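Local coordinates for protein fructose 1-phosphate kinase (Staphylococcus aureus, PDB 2JG5) that probably phosphorylates fructose 1-phosphate with ATP to give fructose 1,6-bisphosphate, as a member of the pfkB family of carbohydrate kinases, at residues Val42-Lys47 against Ser74-Asn79. Numbering follows the deposited sequence.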
loop_
_atom_site.group_PDB
_atom_site.type_symbol
_atom_site.label_atom_id
_atom_site.label_comp_id
_atom_site.label_asym_id
_atom_site.label_seq_id
_atom_site.Cartn_x
_atom_site.Cartn_y
_atom_site.Cartn_z
ATOM N N VAL A 42 0.189 -19.746 9.246
ATOM C CA VAL A 42 0.269 -20.834 10.213
ATOM C C VAL A 42 -0.172 -20.318 11.597
ATOM O O VAL A 42 -1.011 -20.933 12.254
ATOM C CB VAL A 42 1.695 -21.504 10.279
ATOM C CG1 VAL A 42 1.675 -22.716 11.190
ATOM C CG2 VAL A 42 2.165 -21.934 8.915
ATOM N N SER A 43 0.375 -19.177 12.020
ATOM C CA SER A 43 -0.022 -18.578 13.302
ATOM C C SER A 43 -1.532 -18.307 13.341
ATOM O O SER A 43 -2.176 -18.510 14.379
ATOM C CB SER A 43 0.760 -17.297 13.597
ATOM O OG SER A 43 2.091 -17.603 13.964
ATOM N N ARG A 44 -2.078 -17.867 12.204
ATOM C CA ARG A 44 -3.505 -17.558 12.094
ATOM C C ARG A 44 -4.361 -18.814 12.277
ATOM O O ARG A 44 -5.369 -18.784 12.995
ATOM C CB ARG A 44 -3.838 -16.888 10.763
ATOM C CG ARG A 44 -3.470 -15.414 10.640
ATOM C CD ARG A 44 -4.478 -14.741 9.729
ATOM N NE ARG A 44 -4.136 -13.376 9.328
ATOM C CZ ARG A 44 -4.814 -12.283 9.696
ATOM N NH1 ARG A 44 -5.877 -12.392 10.492
ATOM N NH2 ARG A 44 -4.438 -11.077 9.268
ATOM N N VAL A 45 -3.957 -19.914 11.648
ATOM C CA VAL A 45 -4.695 -21.170 11.794
ATOM C C VAL A 45 -4.485 -21.790 13.181
ATOM O O VAL A 45 -5.438 -22.277 13.790
ATOM C CB VAL A 45 -4.395 -22.190 10.666
ATOM C CG1 VAL A 45 -5.291 -23.421 10.801
ATOM C CG2 VAL A 45 -4.605 -21.551 9.303
ATOM N N LEU A 46 -3.255 -21.745 13.690
ATOM C CA LEU A 46 -3.006 -22.237 15.045
ATOM C C LEU A 46 -3.936 -21.498 15.994
ATOM O O LEU A 46 -4.547 -22.119 16.861
ATOM C CB LEU A 46 -1.541 -22.072 15.472
ATOM C CG LEU A 46 -0.453 -22.997 14.904
ATOM C CD1 LEU A 46 0.936 -22.494 15.289
ATOM C CD2 LEU A 46 -0.628 -24.473 15.328
ATOM N N LYS A 47 -4.073 -20.182 15.791
ATOM C CA LYS A 47 -4.960 -19.348 16.621
ATOM C C LYS A 47 -6.430 -19.758 16.574
ATOM O O LYS A 47 -7.072 -19.881 17.623
ATOM C CB LYS A 47 -4.825 -17.864 16.262
ATOM C CG LYS A 47 -5.527 -16.935 17.243
ATOM C CD LYS A 47 -4.927 -17.069 18.640
ATOM C CE LYS A 47 -5.871 -16.547 19.718
ATOM N NZ LYS A 47 -5.155 -16.501 21.023
ATOM N N SER A 74 -5.651 -9.747 16.700
ATOM C CA SER A 74 -6.048 -11.146 16.597
ATOM C C SER A 74 -5.602 -11.984 17.816
ATOM O O SER A 74 -5.867 -13.193 17.877
ATOM C CB SER A 74 -5.478 -11.739 15.310
ATOM O OG SER A 74 -6.296 -12.787 14.833
ATOM N N ALA A 75 -4.942 -11.335 18.778
ATOM C CA ALA A 75 -4.382 -11.994 19.963
ATOM C C ALA A 75 -3.264 -12.984 19.604
ATOM O O ALA A 75 -3.113 -14.036 20.237
ATOM C CB ALA A 75 -5.481 -12.672 20.801
ATOM N N ILE A 76 -2.493 -12.642 18.576
ATOM C CA ILE A 76 -1.295 -13.398 18.234
ATOM C C ILE A 76 -0.055 -12.549 18.539
ATOM O O ILE A 76 0.044 -11.394 18.116
ATOM C CB ILE A 76 -1.313 -13.900 16.767
ATOM C CG1 ILE A 76 -2.550 -14.768 16.522
ATOM C CG2 ILE A 76 -0.051 -14.697 16.461
ATOM C CD1 ILE A 76 -2.928 -14.960 15.074
ATOM N N GLN A 77 0.872 -13.125 19.297
ATOM C CA GLN A 77 2.107 -12.440 19.665
ATOM C C GLN A 77 3.077 -12.440 18.494
ATOM O O GLN A 77 2.996 -13.301 17.607
ATOM C CB GLN A 77 2.761 -13.100 20.888
ATOM C CG GLN A 77 1.895 -13.124 22.133
ATOM C CD GLN A 77 2.501 -13.975 23.242
ATOM O OE1 GLN A 77 2.007 -15.069 23.555
ATOM N NE2 GLN A 77 3.579 -13.476 23.840
ATOM N N SER A 78 3.978 -11.460 18.490
ATOM C CA SER A 78 5.021 -11.357 17.488
ATOM C C SER A 78 6.283 -10.733 18.077
ATOM O O SER A 78 6.237 -9.958 19.034
ATOM C CB SER A 78 4.542 -10.567 16.264
ATOM O OG SER A 78 4.442 -9.174 16.539
ATOM N N ASN A 79 7.422 -11.090 17.501
ATOM C CA ASN A 79 8.686 -10.566 17.969
ATOM C C ASN A 79 9.571 -10.435 16.748
ATOM O O ASN A 79 10.644 -11.038 16.657
ATOM C CB ASN A 79 9.271 -11.483 19.046
ATOM C CG ASN A 79 10.282 -10.783 19.947
ATOM O OD1 ASN A 79 10.495 -9.572 19.869
ATOM N ND2 ASN A 79 10.916 -11.562 20.814
#
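I76 lays its CG1-CD1 branch against K47 and the backbone of S43 and R44. CD1 of I76 lies 3.7 Å from CB of K47, while the other branch, CG2 of I76, meets CB of S43 at 4.0 Å. An isoleucine suits this place, its short arm meeting CB of S43 and its longer arm meeting CB of K47 one turn on. K47 runs past I76 in the opposite direction: CG of K47, anti to the backbone N (chi1 -170°), packs 3.8 Å from CG1 of I76, and the chain then bends at chi2 (62°), which turns CD. The methylenes thus serve as apolar surface and the amine goes on to the turn, where NZ of K47 makes a weak hydrogen bond of 3.3 Å to O of A75. A75 closes helix 61-73 in a Schellman motif with positive phi (65°), and its small CB sits 3.8 Å from NZ of K47. S43 is buried, and its hydroxyl is satisfied by T4 and S53, leaving CB for I76. The contact joins helix 38-48 to the turn leading into strand 77-82 of the parallel sheet. Its chemistry implies cohesion mainly from the isoleucine and lysine methylenes, the amine, also in a weak, long ion pair with E52, adding little directional hold.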